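Local coordinates for protein SusD homolog (Bacteroides thetaiotaomicron, PDB 3SGH) that probably binds glycans at the outer surface of the cell as a SusD-like lipoprotein, as in starch-utilisation systems of Bacteroides, at residues Q175-K186 with G224-G233; S45-W56 with P247-L255. All coordinates share one frame; numbering follows the deposited sequence.

Both contacts join parts of the chain that are distant in sequence, and their centres lie about 28 Å apart without touching. Contact 2 is buried. It pairs strands 50-52 and 249-251 through backbone hydrogen bonds. Such bonds carry on to the start of helix 253-261, where an asparagine side chain both caps the helix and bonds the facing strand. Contact 1 is only partly buried and lies farther from the centre of the chain. It has no strand pairing between its segments; side chains reach for carbonyls and carboxylates, with two lysines near an aspartate at one end and waters bridging along it. Segments 175-186 and 224-233 fall between the halves of contact 2 in sequence.

Contact 1: residues Q175-K186 with G224-G233; sequences QFYKGDCSKWLK and GDSSYDTTNG
Gln175 lays its CB and CG beside Thr231 OG1 and reaches on to the carboxylate of Asp229. Its chain turns at chi2 (-94°), which brings the amide to that acid. NE2 donates to Asp229 OD1 at 2.9 Å, with the oxygen in the amide plane but NE2 well above the carboxylate plane. Gly233 N bonds the same oxygen from the opposite face, so OD1 is gripped between two donors. Thr230 OG1 donates to Gln175 O at 2.6 Å, in the carbonyl plane and on a lone pair.

The Phe176 ring brings CE1 to 3.7 Å from Asp229 CB. Its CD1 lies near Ser227 OG and Tyr228 O. A water joins Phe176 O to Ser226 O and Tyr228 N.

Tyr177 CG sits beside its own backbone N (chi1 -63°), and the phenol extends to the other segment. OH donates to Asp225 O at 2.6 Å, nearly along the C=O axis. Lys183 CB lies over the centre of one ring face. A second water bridges Asp225 O and Lys183 O.

Two lysines finish the contact. Lys183 NZ donates to Gly224 O at 3.0 Å, from above the carbonyl plane. Lys186 crosses Asp225 at about a right angle and makes a salt bridge, NZ to OD1 at 2.9 Å. A third water links Lys186 NZ to Asp225 OD2, which also accepts from Glu221 N.

The contact joins the loop and first turn of helix 181-198 to the 3-10 segment at 224-225, strand 227-229 and the type I turn from Asp229 to Asn232. Asp180 is the N-cap of that helix, through weak bonds from Ser182 N and Lys183 N. Helices 140-162 and 100-120 pack against its other side chains, and strand 314-317 pairs with 227-229 and touches Phe176 through Val316.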
loop_
_atom_site.group_PDB
_atom_site.type_symbol
_atom_site.label_atom_id
_atom_site.label_comp_id
_atom_site.label_asym_id
_atom_site.label_seq_id
_atom_site.Cartn_x
_atom_site.Cartn_y
_atom_site.Cartn_z
ATOM N N GLN A 175 12.413 -12.746 10.538
ATOM C CA GLN A 175 13.324 -11.681 10.136
ATOM C C GLN A 175 12.818 -10.262 10.394
ATOM O O GLN A 175 13.567 -9.293 10.227
ATOM C CB GLN A 175 13.681 -11.816 8.653
ATOM C CG GLN A 175 12.564 -11.542 7.632
ATOM C CD GLN A 175 11.807 -12.768 7.178
ATOM O OE1 GLN A 175 11.619 -13.728 7.947
ATOM N NE2 GLN A 175 11.333 -12.740 5.923
ATOM N N PHE A 176 11.548 -10.138 10.760
ATOM C CA PHE A 176 10.938 -8.815 10.998
ATOM C C PHE A 176 11.247 -8.309 12.403
ATOM O O PHE A 176 11.801 -7.199 12.572
ATOM C CB PHE A 176 9.425 -8.916 10.752
ATOM C CG PHE A 176 9.101 -9.420 9.369
ATOM C CD1 PHE A 176 9.024 -8.538 8.285
ATOM C CD2 PHE A 176 8.961 -10.766 9.138
ATOM C CE1 PHE A 176 8.771 -9.008 7.013
ATOM C CE2 PHE A 176 8.726 -11.245 7.858
ATOM C CZ PHE A 176 8.615 -10.371 6.796
ATOM N N TYR A 177 10.940 -9.141 13.388
ATOM C CA TYR A 177 11.094 -8.777 14.799
ATOM C C TYR A 177 11.783 -9.812 15.683
ATOM O O TYR A 177 11.769 -9.682 16.910
ATOM C CB TYR A 177 9.719 -8.509 15.343
ATOM C CG TYR A 177 8.960 -7.343 14.720
ATOM C CD1 TYR A 177 9.523 -6.065 14.637
ATOM C CD2 TYR A 177 7.640 -7.496 14.319
ATOM C CE1 TYR A 177 8.798 -4.981 14.131
ATOM C CE2 TYR A 177 6.900 -6.395 13.804
ATOM C CZ TYR A 177 7.481 -5.148 13.732
ATOM O OH TYR A 177 6.725 -4.108 13.256
ATOM N N LYS A 178 12.379 -10.840 15.083
ATOM C CA LYS A 178 13.209 -11.832 15.812
ATOM C C LYS A 178 12.459 -12.480 16.985
ATOM O O LYS A 178 13.040 -12.806 18.040
ATOM C CB LYS A 178 14.491 -11.159 16.287
ATOM C CG LYS A 178 15.347 -10.565 15.152
ATOM C CD LYS A 178 16.699 -9.999 15.703
ATOM C CE LYS A 178 17.848 -9.946 14.622
ATOM N NZ LYS A 178 17.539 -9.055 13.432
ATOM N N GLY A 179 11.156 -12.647 16.805
ATOM C CA GLY A 179 10.296 -13.316 17.784
ATOM C C GLY A 179 9.681 -12.469 18.855
ATOM O O GLY A 179 8.991 -12.991 19.706
ATOM N N ASP A 180 9.930 -11.162 18.821
ATOM C CA ASP A 180 9.389 -10.257 19.798
ATOM C C ASP A 180 7.884 -10.034 19.563
ATOM O O ASP A 180 7.480 -9.232 18.690
ATOM C CB ASP A 180 10.155 -8.944 19.775
ATOM C CG ASP A 180 9.738 -8.001 20.898
ATOM O OD1 ASP A 180 8.611 -8.113 21.484
ATOM O OD2 ASP A 180 10.551 -7.110 21.210
ATOM N N CYS A 181 7.055 -10.725 20.341
ATOM C CA CYS A 181 5.597 -10.609 20.181
ATOM C C CYS A 181 5.024 -9.265 20.589
ATOM O O CYS A 181 3.896 -8.942 20.180
ATOM C CB CYS A 181 4.859 -11.727 20.931
ATOM S SG CYS A 181 5.208 -13.354 20.127
ATOM N N SER A 182 5.749 -8.473 21.378
ATOM C CA SER A 182 5.287 -7.111 21.652
ATOM C C SER A 182 5.356 -6.252 20.394
ATOM O O SER A 182 4.515 -5.402 20.199
ATOM C CB SER A 182 6.087 -6.462 22.778
ATOM O OG SER A 182 5.812 -7.137 23.986
ATOM N N LYS A 183 6.355 -6.482 19.546
ATOM C CA LYS A 183 6.466 -5.742 18.262
ATOM C C LYS A 183 5.375 -6.222 17.309
ATOM O O LYS A 183 4.691 -5.411 16.664
ATOM C CB LYS A 183 7.809 -5.937 17.598
ATOM C CG LYS A 183 8.993 -5.346 18.299
ATOM C CD LYS A 183 9.083 -3.837 18.163
ATOM C CE LYS A 183 10.371 -3.231 18.852
ATOM N NZ LYS A 183 11.660 -3.566 18.165
ATOM N N TRP A 184 5.173 -7.532 17.259
ATOM C CA TRP A 184 4.077 -8.035 16.444
ATOM C C TRP A 184 2.703 -7.541 16.919
ATOM O O TRP A 184 1.784 -7.338 16.115
ATOM C CB TRP A 184 4.071 -9.543 16.343
ATOM C CG TRP A 184 5.082 -10.095 15.405
ATOM C CD1 TRP A 184 6.196 -10.784 15.735
ATOM C CD2 TRP A 184 5.074 -9.994 13.975
ATOM N NE1 TRP A 184 6.888 -11.151 14.600
ATOM C CE2 TRP A 184 6.226 -10.663 13.505
ATOM C CE3 TRP A 184 4.197 -9.414 13.049
ATOM C CZ2 TRP A 184 6.524 -10.767 12.155
ATOM C CZ3 TRP A 184 4.512 -9.503 11.702
ATOM C CH2 TRP A 184 5.666 -10.180 11.276
ATOM N N LEU A 185 2.550 -7.330 18.216
ATOM C CA LEU A 185 1.243 -6.884 18.737
ATOM C C LEU A 185 0.952 -5.472 18.261
ATOM O O LEU A 185 -0.166 -5.173 17.877
ATOM C CB LEU A 185 1.228 -6.969 20.270
ATOM C CG LEU A 185 -0.127 -6.696 20.947
ATOM C CD1 LEU A 185 -1.151 -7.746 20.603
ATOM C CD2 LEU A 185 0.076 -6.594 22.511
ATOM N N LYS A 186 1.948 -4.594 18.311
ATOM C CA LYS A 186 1.817 -3.241 17.794
ATOM C C LYS A 186 1.547 -3.267 16.303
ATOM O O LYS A 186 0.692 -2.527 15.817
ATOM C CB LYS A 186 3.066 -2.387 18.127
ATOM C CG LYS A 186 3.146 -2.008 19.595
ATOM C CD LYS A 186 4.395 -1.168 19.914
ATOM C CE LYS A 186 5.628 -2.076 19.899
ATOM N NZ LYS A 186 6.786 -1.679 20.772
ATOM N N GLY A 224 11.686 2.328 16.048
ATOM C CA GLY A 224 12.105 0.952 16.363
ATOM C C GLY A 224 10.986 -0.068 16.228
ATOM O O GLY A 224 11.217 -1.266 16.254
ATOM N N ASP A 225 9.759 0.417 16.109
ATOM C CA ASP A 225 8.612 -0.438 15.933
ATOM C C ASP A 225 8.329 -0.831 14.467
ATOM O O ASP A 225 7.571 -1.781 14.193
ATOM C CB ASP A 225 7.363 0.261 16.486
ATOM C CG ASP A 225 7.420 0.516 17.992
ATOM O OD1 ASP A 225 8.169 -0.166 18.696
ATOM O OD2 ASP A 225 6.677 1.417 18.495
ATOM N N SER A 226 8.894 -0.078 13.530
ATOM C CA SER A 226 8.624 -0.276 12.119
ATOM C C SER A 226 9.046 -1.658 11.670
ATOM O O SER A 226 10.028 -2.205 12.174
ATOM C CB SER A 226 9.377 0.774 11.293
ATOM O OG SER A 226 8.854 2.100 11.606
ATOM N N SER A 227 8.323 -2.205 10.700
ATOM C CA SER A 227 8.597 -3.531 10.162
ATOM C C SER A 227 9.257 -3.464 8.804
ATOM O O SER A 227 8.707 -2.820 7.859
ATOM C CB SER A 227 7.289 -4.319 9.999
ATOM O OG SER A 227 7.559 -5.584 9.425
ATOM N N TYR A 228 10.386 -4.166 8.714
ATOM C CA TYR A 228 11.126 -4.394 7.454
ATOM C C TYR A 228 11.435 -5.899 7.235
ATOM O O TYR A 228 11.636 -6.638 8.195
ATOM C CB TYR A 228 12.447 -3.704 7.494
ATOM C CG TYR A 228 12.430 -2.195 7.501
ATOM C CD1 TYR A 228 12.287 -1.506 8.694
ATOM C CD2 TYR A 228 12.654 -1.471 6.344
ATOM C CE1 TYR A 228 12.286 -0.107 8.725
ATOM C CE2 TYR A 228 12.734 -0.076 6.374
ATOM C CZ TYR A 228 12.534 0.593 7.571
ATOM O OH TYR A 228 12.576 1.965 7.627
ATOM N N ASP A 229 11.473 -6.335 5.980
ATOM C CA ASP A 229 11.827 -7.728 5.671
ATOM C C ASP A 229 13.354 -7.738 5.643
ATOM O O ASP A 229 13.975 -7.503 4.618
ATOM C CB ASP A 229 11.193 -8.178 4.346
ATOM C CG ASP A 229 11.336 -9.678 4.093
ATOM O OD1 ASP A 229 12.293 -10.290 4.654
ATOM O OD2 ASP A 229 10.530 -10.203 3.317
ATOM N N THR A 230 13.951 -7.930 6.804
ATOM C CA THR A 230 15.367 -7.624 6.962
ATOM C C THR A 230 16.293 -8.495 6.118
ATOM O O THR A 230 17.445 -8.076 5.838
ATOM C CB THR A 230 15.842 -7.686 8.435
ATOM O OG1 THR A 230 15.793 -9.029 8.900
ATOM C CG2 THR A 230 14.998 -6.724 9.359
ATOM N N THR A 231 15.840 -9.699 5.781
ATOM C CA THR A 231 16.628 -10.617 4.933
ATOM C C THR A 231 16.163 -10.609 3.479
ATOM O O THR A 231 16.623 -11.411 2.677
ATOM C CB THR A 231 16.509 -12.007 5.478
ATOM O OG1 THR A 231 15.137 -12.386 5.488
ATOM C CG2 THR A 231 17.097 -12.088 6.935
ATOM N N ASN A 232 15.196 -9.736 3.168
ATOM C CA ASN A 232 14.515 -9.760 1.889
ATOM C C ASN A 232 14.118 -11.210 1.511
ATOM O O ASN A 232 14.440 -11.714 0.432
ATOM C CB ASN A 232 15.392 -9.125 0.851
ATOM C CG ASN A 232 15.388 -7.630 0.954
ATOM O OD1 ASN A 232 14.302 -7.012 0.991
ATOM N ND2 ASN A 232 16.584 -7.019 0.978
ATOM N N GLY A 233 13.423 -11.860 2.432
ATOM C CA GLY A 233 12.809 -13.161 2.145
ATOM C C GLY A 233 13.848 -14.266 2.012
ATOM O O GLY A 233 13.619 -15.268 1.340
HETATM O O HOH W 1 11.664 -4.852 11.375
HETATM O O HOH W 2 5.993 -2.868 16.282
HETATM O O HOH W 3 6.532 1.463 21.130
#

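Contact 2: residues S45-W56 with P247-L255; sequences SFSGQVTATANW and PEVRANACL
A two-stranded antiparallel sheet, 50-52 with 249-251, forms this contact, and strand 249-251 leads directly into helix 253-261. It is one of the few strand pairings in this mainly helical SusD-like fold. Thr51 and Arg250 are the hydrogen-bonded pair: Thr51 N to Arg250 O is 2.9 Å, and Arg250 N returns a bond to Thr51 O. Thr53 N to Glu248 O continues the ladder at one end. Beyond the strands at the other end, Asn252 N bonds Gln49 O, and Leu255 N in the first turn of the helix bonds Gly48 O.

Asn252 is the N-cap of the helix. Its CG stands anti to the backbone N (chi1 -172°), which turns the amide toward segment 45-56. OD1 accepts from Cys254 N at 2.8 Å, on a lone pair. ND2 donates to Val50 O at 3.0 Å, from above the carbonyl plane, while Ser45 OG reaches that oxygen from the opposite face. A water joins ND2 to Ser45 O. Replacing this residue by an alanine is likely to leave Cys254 N without its cap, Val50 O with one donor fewer and the bridging water without its amide.

Val249 CG2 packs on Val50 CB, and Thr53 CG2 rests on Arg250 CG at 3.7 Å. Thr51 OG1 bonds Val285 O outside the pair. Leu255 CD2 meets Gln49 CB and CG, and Trp415 of helix 403-417 touches both residues. At the far end Glu248 CG lies against Ala54 CB. Glu248 OE1 is bonded by Gln37 NE2, and it takes a weak bond from Trp56 NE1 at 3.3 Å, with ring and carboxylate planes 82° apart.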
loop_
_atom_site.group_PDB
_atom_site.type_symbol
_atom_site.label_atom_id
_atom_site.label_comp_id
_atom_site.label_asym_id
_atom_site.label_seq_id
_atom_site.Cartn_x
_atom_site.Cartn_y
_atom_site.Cartn_z
ATOM N N SER A 45 1.621 1.955 -9.495
ATOM C CA SER A 45 1.751 3.296 -10.025
ATOM C C SER A 45 0.495 4.148 -9.765
ATOM O O SER A 45 0.575 5.381 -9.763
ATOM C CB SER A 45 2.116 3.273 -11.516
ATOM O OG SER A 45 3.376 2.635 -11.702
ATOM N N PHE A 46 -0.629 3.516 -9.508
ATOM C CA PHE A 46 -1.829 4.254 -9.136
ATOM C C PHE A 46 -1.725 4.943 -7.764
ATOM O O PHE A 46 -2.607 5.739 -7.419
ATOM C CB PHE A 46 -3.080 3.334 -9.106
ATOM C CG PHE A 46 -3.337 2.605 -10.398
ATOM C CD1 PHE A 46 -2.944 3.135 -11.618
ATOM C CD2 PHE A 46 -4.004 1.406 -10.376
ATOM C CE1 PHE A 46 -3.166 2.458 -12.794
ATOM C CE2 PHE A 46 -4.269 0.691 -11.578
ATOM C CZ PHE A 46 -3.857 1.191 -12.761
ATOM N N SER A 47 -0.713 4.585 -6.976
ATOM C CA SER A 47 -0.389 5.270 -5.750
ATOM C C SER A 47 0.576 6.442 -5.908
ATOM O O SER A 47 0.899 7.089 -4.890
ATOM C CB SER A 47 0.174 4.292 -4.697
ATOM O OG SER A 47 -0.812 3.343 -4.316
ATOM N N GLY A 48 1.069 6.695 -7.122
ATOM C CA GLY A 48 1.785 7.960 -7.413
ATOM C C GLY A 48 3.230 8.064 -6.973
ATOM O O GLY A 48 3.785 9.157 -7.038
ATOM N N GLN A 49 3.830 6.956 -6.518
ATOM C CA GLN A 49 5.217 6.960 -5.999
ATOM C C GLN A 49 6.256 6.323 -6.927
ATOM O O GLN A 49 7.377 6.821 -7.072
ATOM C CB GLN A 49 5.293 6.249 -4.645
ATOM C CG GLN A 49 4.277 6.645 -3.626
ATOM C CD GLN A 49 4.611 6.108 -2.250
ATOM O OE1 GLN A 49 5.012 4.979 -2.119
ATOM N NE2 GLN A 49 4.452 6.941 -1.211
ATOM N N VAL A 50 5.856 5.245 -7.593
ATOM C CA VAL A 50 6.661 4.580 -8.634
ATOM C C VAL A 50 5.981 4.596 -9.996
ATOM O O VAL A 50 4.740 4.697 -10.096
ATOM C CB VAL A 50 6.968 3.116 -8.235
ATOM C CG1 VAL A 50 7.405 3.074 -6.738
ATOM C CG2 VAL A 50 5.722 2.232 -8.427
ATOM N N THR A 51 6.785 4.586 -11.039
ATOM C CA THR A 51 6.288 4.490 -12.420
ATOM C C THR A 51 6.948 3.279 -13.089
ATOM O O THR A 51 8.144 3.140 -13.042
ATOM C CB THR A 51 6.572 5.768 -13.213
ATOM O OG1 THR A 51 5.761 6.819 -12.685
ATOM C CG2 THR A 51 6.252 5.589 -14.709
ATOM N N ALA A 52 6.144 2.400 -13.684
ATOM C CA ALA A 52 6.656 1.321 -14.531
ATOM C C ALA A 52 7.065 1.881 -15.910
ATOM O O ALA A 52 6.245 2.446 -16.623
ATOM C CB ALA A 52 5.595 0.210 -14.659
ATOM N N THR A 53 8.335 1.763 -16.282
ATOM C CA THR A 53 8.827 2.411 -17.517
ATOM C C THR A 53 8.750 1.539 -18.794
ATOM O O THR A 53 9.211 1.917 -19.857
ATOM C CB THR A 53 10.262 2.942 -17.309
ATOM O OG1 THR A 53 11.128 1.854 -16.957
ATOM C CG2 THR A 53 10.285 4.042 -16.207
ATOM N N ALA A 54 8.073 0.415 -18.697
ATOM C CA ALA A 54 8.055 -0.615 -19.726
ATOM C C ALA A 54 6.674 -0.613 -20.364
ATOM O O ALA A 54 5.716 -0.055 -19.791
ATOM C CB ALA A 54 8.305 -1.985 -19.079
ATOM N N ASN A 55 6.548 -1.251 -21.535
ATOM C CA ASN A 55 5.225 -1.471 -22.114
ATOM C C ASN A 55 4.957 -2.941 -22.529
ATOM O O ASN A 55 3.836 -3.292 -22.899
ATOM C CB ASN A 55 4.935 -0.502 -23.252
ATOM C CG ASN A 55 5.645 -0.843 -24.478
ATOM O OD1 ASN A 55 5.098 -1.573 -25.349
ATOM N ND2 ASN A 55 6.872 -0.299 -24.623
ATOM N N TRP A 56 5.965 -3.788 -22.425
ATOM C CA TRP A 56 5.824 -5.234 -22.640
ATOM C C TRP A 56 5.223 -5.577 -23.993
ATOM O O TRP A 56 4.480 -6.535 -24.110
ATOM C CB TRP A 56 5.007 -5.889 -21.527
ATOM C CG TRP A 56 5.569 -5.573 -20.154
ATOM C CD1 TRP A 56 6.602 -6.192 -19.545
ATOM C CD2 TRP A 56 5.142 -4.524 -19.281
ATOM N NE1 TRP A 56 6.863 -5.601 -18.338
ATOM C CE2 TRP A 56 5.965 -4.580 -18.142
ATOM C CE3 TRP A 56 4.155 -3.542 -19.352
ATOM C CZ2 TRP A 56 5.806 -3.715 -17.071
ATOM C CZ3 TRP A 56 4.014 -2.663 -18.285
ATOM C CH2 TRP A 56 4.874 -2.737 -17.184
ATOM N N PRO A 247 16.021 -1.599 -17.047
ATOM C CA PRO A 247 15.186 -0.981 -15.981
ATOM C C PRO A 247 13.714 -1.065 -16.311
ATOM O O PRO A 247 13.370 -0.985 -17.486
ATOM C CB PRO A 247 15.601 0.501 -16.018
ATOM C CG PRO A 247 16.003 0.746 -17.479
ATOM C CD PRO A 247 16.491 -0.603 -18.027
ATOM N N GLU A 248 12.851 -1.231 -15.314
ATOM C CA GLU A 248 11.418 -1.181 -15.529
ATOM C C GLU A 248 10.644 -0.413 -14.458
ATOM O O GLU A 248 9.427 -0.386 -14.516
ATOM C CB GLU A 248 10.845 -2.590 -15.766
ATOM C CG GLU A 248 11.345 -3.211 -17.096
ATOM C CD GLU A 248 10.729 -4.548 -17.451
ATOM O OE1 GLU A 248 9.763 -4.993 -16.784
ATOM O OE2 GLU A 248 11.225 -5.131 -18.444
ATOM N N VAL A 249 11.351 0.226 -13.513
ATOM C CA VAL A 249 10.723 1.097 -12.532
ATOM C C VAL A 249 11.586 2.294 -12.226
ATOM O O VAL A 249 12.805 2.181 -12.146
ATOM C CB VAL A 249 10.301 0.298 -11.241
ATOM C CG1 VAL A 249 11.564 -0.120 -10.432
ATOM C CG2 VAL A 249 9.272 1.089 -10.410
ATOM N N ARG A 250 10.925 3.466 -12.127
ATOM C CA ARG A 250 11.574 4.708 -11.759
ATOM C C ARG A 250 10.672 5.473 -10.785
ATOM O O ARG A 250 9.558 5.070 -10.514
ATOM C CB ARG A 250 11.899 5.556 -13.000
ATOM C CG ARG A 250 13.037 5.039 -13.889
ATOM C CD ARG A 250 14.373 5.171 -13.235
ATOM N NE ARG A 250 15.511 4.664 -13.975
ATOM C CZ ARG A 250 16.039 3.433 -13.891
ATOM N NH1 ARG A 250 15.473 2.490 -13.160
ATOM N NH2 ARG A 250 17.119 3.128 -14.588
ATOM N N ALA A 251 11.158 6.577 -10.247
ATOM C CA ALA A 251 10.358 7.442 -9.402
ATOM C C ALA A 251 9.197 8.032 -10.245
ATOM O O ALA A 251 9.347 8.352 -11.414
ATOM C CB ALA A 251 11.234 8.549 -8.813
ATOM N N ASN A 252 8.060 8.196 -9.620
ATOM C CA ASN A 252 6.848 8.721 -10.255
ATOM C C ASN A 252 6.842 10.249 -10.167
ATOM O O ASN A 252 7.180 10.856 -9.139
ATOM C CB ASN A 252 5.621 8.109 -9.560
ATOM C CG ASN A 252 4.307 8.408 -10.241
ATOM O OD1 ASN A 252 3.971 9.567 -10.520
ATOM N ND2 ASN A 252 3.507 7.373 -10.436
ATOM N N ALA A 253 6.502 10.872 -11.306
ATOM C CA ALA A 253 6.356 12.304 -11.435
ATOM C C ALA A 253 5.579 12.943 -10.297
ATOM O O ALA A 253 5.868 14.057 -9.866
ATOM C CB ALA A 253 5.574 12.568 -12.750
ATOM N N CYS A 254 4.537 12.246 -9.850
ATOM C CA CYS A 254 3.608 12.781 -8.876
ATOM C C CYS A 254 4.242 13.001 -7.475
ATOM O O CYS A 254 4.326 14.127 -7.035
ATOM C CB CYS A 254 2.395 11.851 -8.775
ATOM S SG CYS A 254 1.126 12.430 -7.652
ATOM N N LEU A 255 4.746 11.942 -6.828
ATOM C CA LEU A 255 5.392 12.121 -5.537
ATOM C C LEU A 255 6.591 13.084 -5.630
ATOM O O LEU A 255 6.757 13.956 -4.764
ATOM C CB LEU A 255 5.860 10.787 -4.958
ATOM C CG LEU A 255 6.478 10.866 -3.558
ATOM C CD1 LEU A 255 5.481 11.421 -2.537
ATOM C CD2 LEU A 255 7.057 9.470 -3.144
HETATM O O HOH W 4 0.675 8.098 -10.829
#